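Local structure of HicA3 Toxin (Yersinia pestis, 4P78) at residues G4-R9 with G52-A57; H28-K33 with I39-Y44. The protein is the toxin of a HicA-HicB toxin-antitoxin pair, probably cleaving mRNA as other HicA toxins do, and is bound here by its antitoxin HicB3. All coordinates share one frame; numbering follows the deposited sequence.

Contact 1: G4-R9 with G52-A57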
ATOM      1  N   GLY C   4     -22.881   9.484  10.273  1.00 28.07           N
ATOM      2  CA  GLY C   4     -24.284   9.505  10.639  1.00 27.79           C
ATOM      3  C   GLY C   4     -25.195   9.678   9.451  1.00 29.47           C
ATOM      4  O   GLY C   4     -26.208   8.982   9.339  1.00 30.67           O
ATOM      5  N   GLU C   5     -24.846  10.596   8.555  1.00 27.22           N
ATOM      6  CA  GLU C   5     -25.658  10.797   7.360  1.00 30.24           C
ATOM      7  C   GLU C   5     -25.588   9.583   6.409  1.00 31.04           C
ATOM      8  O   GLU C   5     -26.592   9.224   5.785  1.00 33.17           O
ATOM      9  CB  GLU C   5     -25.239  12.060   6.612  1.00 28.54           C
ATOM     10  CG  GLU C   5     -26.188  12.386   5.467  1.00 35.53           C
ATOM     11  CD  GLU C   5     -25.719  13.538   4.606  1.00 43.22           C
ATOM     12  OE1 GLU C   5     -24.966  14.399   5.113  1.00 44.64           O
ATOM     13  OE2 GLU C   5     -26.110  13.583   3.418  1.00 47.53           O
ATOM     14  N   LEU C   6     -24.418   8.951   6.311  1.00 27.44           N
ATOM     15  CA  LEU C   6     -24.270   7.754   5.474  1.00 26.13           C
ATOM     16  C   LEU C   6     -25.153   6.616   5.987  1.00 24.86           C
ATOM     17  O   LEU C   6     -25.847   5.962   5.213  1.00 22.83           O
ATOM     18  CB  LEU C   6     -22.799   7.299   5.420  1.00 25.20           C
ATOM     19  CG  LEU C   6     -22.541   5.944   4.733  1.00 27.43           C
ATOM     20  CD1 LEU C   6     -23.185   5.899   3.356  1.00 20.66           C
ATOM     21  CD2 LEU C   6     -21.030   5.656   4.637  1.00 25.37           C
ATOM     22  N   ILE C   7     -25.121   6.390   7.296  1.00 24.40           N
ATOM     23  CA  ILE C   7     -25.970   5.387   7.943  1.00 28.05           C
ATOM     24  C   ILE C   7     -27.463   5.646   7.668  1.00 28.16           C
ATOM     25  O   ILE C   7     -28.219   4.723   7.347  1.00 26.16           O
ATOM     26  CB  ILE C   7     -25.711   5.346   9.473  1.00 29.81           C
ATOM     27  CG1 ILE C   7     -24.301   4.811   9.763  1.00 25.60           C
ATOM     28  CG2 ILE C   7     -26.777   4.519  10.194  1.00 29.82           C
ATOM     29  CD1 ILE C   7     -23.966   4.726  11.242  1.00 28.53           C
ATOM     30  N   LYS C   8     -27.888   6.900   7.757  1.00 27.75           N
ATOM     31  CA  LYS C   8     -29.290   7.206   7.464  1.00 28.52           C
ATOM     32  C   LYS C   8     -29.611   7.041   5.969  1.00 27.88           C
ATOM     33  O   LYS C   8     -30.701   6.606   5.620  1.00 26.14           O
ATOM     34  CB  LYS C   8     -29.638   8.600   7.982  1.00 34.67           C
ATOM     35  CG  LYS C   8     -29.499   8.678   9.523  1.00 39.64           C
ATOM     36  CD  LYS C   8     -29.117  10.072  10.041  1.00 42.60           C
ATOM     37  CE  LYS C   8     -28.617   9.997  11.486  1.00 46.76           C
ATOM     38  NZ  LYS C   8     -27.826  11.205  11.893  1.00 50.71           N
ATOM     39  N   ARG C   9     -28.649   7.305   5.085  1.00 27.68           N
ATOM     40  CA  ARG C   9     -28.864   6.988   3.673  1.00 25.20           C
ATOM     41  C   ARG C   9     -28.951   5.478   3.443  1.00 25.34           C
ATOM     42  O   ARG C   9     -29.705   5.020   2.578  1.00 25.69           O
ATOM     43  CB  ARG C   9     -27.767   7.602   2.807  1.00 29.04           C
ATOM     44  CG  ARG C   9     -27.914   9.109   2.663  1.00 27.78           C
ATOM     45  CD  ARG C   9     -26.717   9.723   1.980  1.00 35.28           C
ATOM     46  NE  ARG C   9     -26.817  11.178   1.939  1.00 37.46           N
ATOM     47  CZ  ARG C   9     -27.494  11.844   1.016  1.00 39.49           C
ATOM     48  NH1 ARG C   9     -28.126  11.181   0.054  1.00 43.28           N
ATOM     49  NH2 ARG C   9     -27.540  13.168   1.051  1.00 38.68           N
ATOM     50  N   GLY C  52     -14.784   8.306  -3.282  1.00 26.85           N
ATOM     51  CA  GLY C  52     -14.430   6.928  -3.602  1.00 25.21           C
ATOM     52  C   GLY C  52     -15.251   5.930  -2.795  1.00 25.14           C
ATOM     53  O   GLY C  52     -15.868   5.017  -3.365  1.00 24.40           O
ATOM     54  N   LEU C  53     -15.279   6.109  -1.476  1.00 22.05           N
ATOM     55  CA  LEU C  53     -16.037   5.209  -0.620  1.00 22.12           C
ATOM     56  C   LEU C  53     -17.525   5.285  -0.952  1.00 25.89           C
ATOM     57  O   LEU C  53     -18.178   4.256  -1.118  1.00 24.82           O
ATOM     58  CB  LEU C  53     -15.805   5.526   0.861  1.00 21.10           C
ATOM     59  CG  LEU C  53     -16.340   4.465   1.834  1.00 21.63           C
ATOM     60  CD1 LEU C  53     -15.452   4.376   3.097  1.00 21.65           C
ATOM     61  CD2 LEU C  53     -17.787   4.749   2.230  1.00 23.54           C
ATOM     62  N   LEU C  54     -18.058   6.501  -1.047  1.00 23.88           N
ATOM     63  CA  LEU C  54     -19.484   6.681  -1.328  1.00 26.63           C
ATOM     64  C   LEU C  54     -19.905   5.988  -2.625  1.00 25.84           C
ATOM     65  O   LEU C  54     -20.955   5.341  -2.664  1.00 22.96           O
ATOM     66  CB  LEU C  54     -19.844   8.171  -1.393  1.00 26.77           C
ATOM     67  CG  LEU C  54     -19.762   8.922  -0.065  1.00 28.82           C
ATOM     68  CD1 LEU C  54     -20.096  10.386  -0.260  1.00 25.85           C
ATOM     69  CD2 LEU C  54     -20.699   8.290   0.954  1.00 29.80           C
ATOM     70  N   ARG C  55     -19.084   6.111  -3.672  1.00 25.05           N
ATOM     71  CA  ARG C  55     -19.383   5.483  -4.965  1.00 24.69           C
ATOM     72  C   ARG C  55     -19.511   3.971  -4.819  1.00 24.24           C
ATOM     73  O   ARG C  55     -20.342   3.339  -5.466  1.00 22.68           O
ATOM     74  CB  ARG C  55     -18.294   5.823  -5.997  1.00 29.79           C
ATOM     75  CG  ARG C  55     -18.464   7.171  -6.702  1.00 35.77           C
ATOM     76  CD  ARG C  55     -19.277   7.018  -7.970  1.00 29.67           C
ATOM     77  NE  ARG C  55     -19.310   8.238  -8.776  1.00 41.00           N
ATOM     78  CZ  ARG C  55     -18.378   8.577  -9.668  1.00 43.45           C
ATOM     79  NH1 ARG C  55     -17.324   7.798  -9.867  1.00 33.93           N
ATOM     80  NH2 ARG C  55     -18.497   9.704 -10.359  1.00 45.58           N
ATOM     81  N   GLN C  56     -18.670   3.396  -3.964  1.00 23.60           N
ATOM     82  CA  GLN C  56     -18.693   1.961  -3.716  1.00 22.68           C
ATOM     83  C   GLN C  56     -19.891   1.589  -2.858  1.00 25.27           C
ATOM     84  O   GLN C  56     -20.519   0.543  -3.062  1.00 24.79           O
ATOM     85  CB  GLN C  56     -17.394   1.517  -3.043  1.00 20.77           C
ATOM     86  CG  GLN C  56     -17.296   0.006  -2.770  1.00 21.14           C
ATOM     87  CD  GLN C  56     -17.181  -0.814  -4.051  1.00 25.30           C
ATOM     88  OE1 GLN C  56     -16.897  -0.281  -5.129  1.00 24.40           O
ATOM     89  NE2 GLN C  56     -17.402  -2.116  -3.934  1.00 22.59           N
ATOM     90  N   ALA C  57     -20.204   2.441  -1.885  1.00 23.63           N
ATOM     91  CA  ALA C  57     -21.384   2.203  -1.052  1.00 25.68           C
ATOM     92  C   ALA C  57     -22.639   2.163  -1.923  1.00 24.24           C
ATOM     93  O   ALA C  57     -23.488   1.284  -1.762  1.00 25.85           O
ATOM     94  CB  ALA C  57     -21.505   3.272   0.018  1.00 24.35           C
TER

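Contact 2: H28-K33 with I39-Y44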
ATOM      1  N   HIS C  28     -16.637   0.508  14.922  1.00 26.73           N
ATOM      2  CA  HIS C  28     -17.226   0.165  13.640  1.00 28.05           C
ATOM      3  C   HIS C  28     -18.719   0.025  13.846  1.00 25.62           C
ATOM      4  O   HIS C  28     -19.157  -0.275  14.953  1.00 25.88           O
ATOM      5  CB  HIS C  28     -16.658  -1.152  13.095  1.00 26.66           C
ATOM      6  CG  HIS C  28     -15.168  -1.239  13.153  1.00 31.60           C
ATOM      7  ND1 HIS C  28     -14.372  -1.028  12.049  1.00 30.17           N
ATOM      8  CD2 HIS C  28     -14.328  -1.499  14.185  1.00 31.97           C
ATOM      9  CE1 HIS C  28     -13.103  -1.159  12.399  1.00 31.84           C
ATOM     10  NE2 HIS C  28     -13.052  -1.451  13.687  1.00 30.97           N
ATOM     11  N   VAL C  29     -19.492   0.227  12.787  1.00 23.65           N
ATOM     12  CA  VAL C  29     -20.913  -0.092  12.822  1.00 23.77           C
ATOM     13  C   VAL C  29     -21.171  -1.139  11.722  1.00 24.45           C
ATOM     14  O   VAL C  29     -20.723  -0.968  10.589  1.00 22.35           O
ATOM     15  CB  VAL C  29     -21.777   1.181  12.641  1.00 25.02           C
ATOM     16  CG1 VAL C  29     -23.261   0.847  12.477  1.00 22.05           C
ATOM     17  CG2 VAL C  29     -21.589   2.126  13.831  1.00 26.88           C
ATOM     18  N   THR C  30     -21.826  -2.244  12.076  1.00 21.27           N
ATOM     19  CA  THR C  30     -22.280  -3.209  11.074  1.00 22.02           C
ATOM     20  C   THR C  30     -23.766  -3.012  10.755  1.00 23.40           C
ATOM     21  O   THR C  30     -24.571  -2.634  11.620  1.00 22.88           O
ATOM     22  CB  THR C  30     -22.046  -4.685  11.505  1.00 21.44           C
ATOM     23  OG1 THR C  30     -22.829  -5.022  12.660  1.00 24.46           O
ATOM     24  CG2 THR C  30     -20.567  -4.948  11.767  1.00 21.89           C
ATOM     25  N   LEU C  31     -24.122  -3.238   9.500  1.00 22.88           N
ATOM     26  CA  LEU C  31     -25.521  -3.145   9.095  1.00 24.44           C
ATOM     27  C   LEU C  31     -25.903  -4.391   8.339  1.00 26.08           C
ATOM     28  O   LEU C  31     -25.045  -5.064   7.768  1.00 25.34           O
ATOM     29  CB  LEU C  31     -25.777  -1.919   8.224  1.00 21.72           C
ATOM     30  CG  LEU C  31     -25.436  -0.561   8.849  1.00 24.47           C
ATOM     31  CD1 LEU C  31     -24.012  -0.089   8.444  1.00 22.45           C
ATOM     32  CD2 LEU C  31     -26.509   0.452   8.465  1.00 21.55           C
ATOM     33  N   CYS C  32     -27.196  -4.685   8.335  1.00 24.67           N
ATOM     34  CA  CYS C  32     -27.738  -5.799   7.582  1.00 26.50           C
ATOM     35  C   CYS C  32     -29.034  -5.357   6.923  1.00 30.27           C
ATOM     36  O   CYS C  32     -29.591  -4.315   7.263  1.00 28.60           O
ATOM     37  CB  CYS C  32     -27.985  -7.000   8.490  1.00 27.27           C
ATOM     38  SG  CYS C  32     -29.124  -6.652   9.846  1.00 37.78           S
ATOM     39  N   LYS C  33     -29.520  -6.155   5.985  1.00 32.77           N
ATOM     40  CA  LYS C  33     -30.736  -5.821   5.263  1.00 30.53           C
ATOM     41  C   LYS C  33     -31.595  -7.069   5.172  1.00 33.43           C
ATOM     42  O   LYS C  33     -31.125  -8.109   4.714  1.00 33.53           O
ATOM     43  CB  LYS C  33     -30.408  -5.266   3.870  1.00 31.96           C
ATOM     44  CG  LYS C  33     -31.622  -4.846   3.053  1.00 34.47           C
ATOM     45  CD  LYS C  33     -31.218  -4.142   1.754  1.00 33.44           C
ATOM     46  CE  LYS C  33     -32.448  -3.645   1.008  1.00 36.03           C
ATOM     47  NZ  LYS C  33     -32.096  -2.854  -0.210  1.00 41.14           N
ATOM     48  N   ILE C  39     -23.434  -8.179   4.841  1.00 26.85           N
ATOM     49  CA  ILE C  39     -23.112  -7.252   5.915  1.00 22.39           C
ATOM     50  C   ILE C  39     -22.418  -6.042   5.318  1.00 25.68           C
ATOM     51  O   ILE C  39     -21.621  -6.170   4.383  1.00 25.63           O
ATOM     52  CB  ILE C  39     -22.197  -7.904   6.991  1.00 24.11           C
ATOM     53  CG1 ILE C  39     -22.930  -9.022   7.738  1.00 24.30           C
ATOM     54  CG2 ILE C  39     -21.672  -6.854   7.978  1.00 25.18           C
ATOM     55  CD1 ILE C  39     -23.957  -8.542   8.735  1.00 25.79           C
ATOM     56  N   ILE C  40     -22.732  -4.861   5.836  1.00 22.57           N
ATOM     57  CA  ILE C  40     -21.902  -3.696   5.577  1.00 22.24           C
ATOM     58  C   ILE C  40     -21.185  -3.322   6.869  1.00 25.31           C
ATOM     59  O   ILE C  40     -21.814  -3.182   7.917  1.00 23.49           O
ATOM     60  CB  ILE C  40     -22.720  -2.514   5.033  1.00 22.94           C
ATOM     61  CG1 ILE C  40     -23.261  -2.877   3.651  1.00 20.79           C
ATOM     62  CG2 ILE C  40     -21.857  -1.234   4.951  1.00 20.83           C
ATOM     63  CD1 ILE C  40     -24.046  -1.797   2.996  1.00 28.09           C
ATOM     64  N   THR C  41     -19.857  -3.224   6.797  1.00 20.70           N
ATOM     65  CA  THR C  41     -19.049  -2.776   7.928  1.00 20.81           C
ATOM     66  C   THR C  41     -18.485  -1.388   7.636  1.00 22.03           C
ATOM     67  O   THR C  41     -17.730  -1.197   6.670  1.00 22.70           O
ATOM     68  CB  THR C  41     -17.876  -3.760   8.246  1.00 22.60           C
ATOM     69  OG1 THR C  41     -18.387  -5.069   8.514  1.00 21.52           O
ATOM     70  CG2 THR C  41     -17.086  -3.284   9.448  1.00 23.13           C
ATOM     71  N   LEU C  42     -18.863  -0.427   8.476  1.00 23.50           N
ATOM     72  CA  LEU C  42     -18.451   0.971   8.342  1.00 24.81           C
ATOM     73  C   LEU C  42     -17.543   1.431   9.469  1.00 22.68           C
ATOM     74  O   LEU C  42     -17.776   1.096  10.629  1.00 24.82           O
ATOM     75  CB  LEU C  42     -19.670   1.897   8.325  1.00 28.85           C
ATOM     76  CG  LEU C  42     -20.609   1.871   7.134  1.00 30.15           C
ATOM     77  CD1 LEU C  42     -21.768   2.839   7.381  1.00 28.50           C
ATOM     78  CD2 LEU C  42     -19.802   2.271   5.912  1.00 25.05           C
ATOM     79  N   PRO C  43     -16.516   2.230   9.134  1.00 22.56           N
ATOM     80  CA  PRO C  43     -15.765   2.940  10.177  1.00 23.47           C
ATOM     81  C   PRO C  43     -16.658   3.992  10.838  1.00 24.65           C
ATOM     82  O   PRO C  43     -17.450   4.626  10.144  1.00 24.44           O
ATOM     83  CB  PRO C  43     -14.619   3.607   9.409  1.00 20.10           C
ATOM     84  CG  PRO C  43     -15.163   3.806   8.027  1.00 24.22           C
ATOM     85  CD  PRO C  43     -16.108   2.633   7.775  1.00 21.38           C
ATOM     86  N   TYR C  44     -16.533   4.194  12.143  1.00 26.52           N
ATOM     87  CA  TYR C  44     -17.417   5.143  12.822  1.00 25.28           C
ATOM     88  C   TYR C  44     -16.768   5.630  14.119  1.00 25.43           C
ATOM     89  O   TYR C  44     -16.132   4.850  14.831  1.00 27.35           O
ATOM     90  CB  TYR C  44     -18.796   4.482  13.074  1.00 28.71           C
ATOM     91  CG  TYR C  44     -19.683   5.160  14.110  1.00 27.26           C
ATOM     92  CD1 TYR C  44     -20.635   6.103  13.739  1.00 24.94           C
ATOM     93  CD2 TYR C  44     -19.566   4.842  15.455  1.00 27.90           C
ATOM     94  CE1 TYR C  44     -21.435   6.718  14.683  1.00 25.98           C
ATOM     95  CE2 TYR C  44     -20.356   5.450  16.406  1.00 28.02           C
ATOM     96  CZ  TYR C  44     -21.284   6.383  16.018  1.00 26.51           C
ATOM     97  OH  TYR C  44     -22.052   6.973  16.978  1.00 25.98           O
TER

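Contact 1: G4-R9 with G52-A57
Leu6 reaches across from one helix to meet Leu53 and Leu54 on another, joining the two helices, 3-12 and 51-61, of the small alpha-beta-beta-beta-alpha fold that HicA toxins share with double-stranded RNA-binding domains. It illustrates how a single branched side chain can serve two neighbours by dividing its methyl groups between them. CD2 of Leu6 meets CD2 of Leu53 at 4.1 Å, the two side chains running at a slant to each other, while CD1 of Leu6 lies 4.2 Å from CD2 of Leu54. With CG of Leu6 opposite the backbone N (chi1 172°), the fork projects toward the other helix. Leu53 likewise sets out toward its partner, whereas Leu54 leaves its helix at a flank and comes close through its end.

The interface is small, burying 112 Å² over both sides, and its backbones stay well apart: CA of Leu6 and CA of Leu54 are separated by 8.4 Å. No hydrogen bond joins the two segments, and the three leucines are buried. Leu6 also touches Ile49 and Ile63, from the loops flanking the second helix, and Leu53 packs on Phe25 of the HicB3 antitoxin chain. Further round that helix, Arg55 forms a salt bridge with Glu75 of the antitoxin.

Outward from the leucines, one turn along helix 3-12, a salt bridge joins Glu5 and Arg9, whose NH1 bonds elsewhere to the carbonyl oxygen of Lys64. The guanidinium turns its side to the acid: OE2 of Glu5 lies nearly in its plane and accepts from both NE of Arg9 at 2.9 Å and NH2 of Arg9 at 2.8 Å.

Contact 2: H28-K33 with I39-Y44
Tyr44 swings its CG opposite the backbone N (chi1 163°), and in Val29 CG1 lies opposite the backbone N (chi1 172°), which leaves CG2 opposite the carbonyl carbon, with that methyl over one face of the tyrosine ring. The result is a CH-pi contact, with CG2 of Val29 3.6 Å from CG of Tyr44 and 29° off the ring normal as seen from the ring centre. It lies at one end of a hairpin whose strands run antiparallel.

Between them, Val29 with Leu42 and Leu31 with Ile40 are hydrogen-bonded pairs, each closed by two backbone bonds. That from N of Leu42 to O of Val29 measures 2.9 Å and is almost straight. Thr30 and Thr41 form the intervening non-hydrogen-bonded pair, their side chains parallel and CG2 of Thr30 3.9 Å from OG1 of Thr41.

On the opposite face CD1 of Leu31 leans over to CD1 of Leu42 at 3.8 Å, and also lies 4.3 Å from CG2 of Ile40. Leu42 and Ile40 continue from there onto Leu10 of helix 3-12, making this the sheet surface that the helix packs against.

The threonine hydroxyls find their bonds elsewhere: OG1 of Thr30 with NH1 of Arg18 on the adjoining strand, OG1 of Thr41 with ND1 of His45 of the HicB3 antitoxin chain. Chemically the hairpin therefore has a face of aliphatic side chains directed at helix 3-12, and a mixed face, with threonines and Ile39, that meets the antitoxin through apolar packing as well as the hydroxyl of Thr41, whose backbone bonds to it too.

Overall arrangement
From the N terminus the chain forms helix 3-12, then the meander of strands 16-22, 27-33 and 36-44, and lastly helix 51-61. Contact 2 closes a short loop of five residues, the tip of the hairpin between the second and third strands. Contact 1 closes a much longer one, bringing the last helix back to the first across 42 intervening residues, so contact 2 nests wholly inside it. The centres lie about 11 Å apart, yet the two touch: Leu42 of the third strand packs against Leu6 and Ile7, and Val29 also meets Ile7. Helix 3-12 is thus shared, with the sheet and the final helix both packed against it.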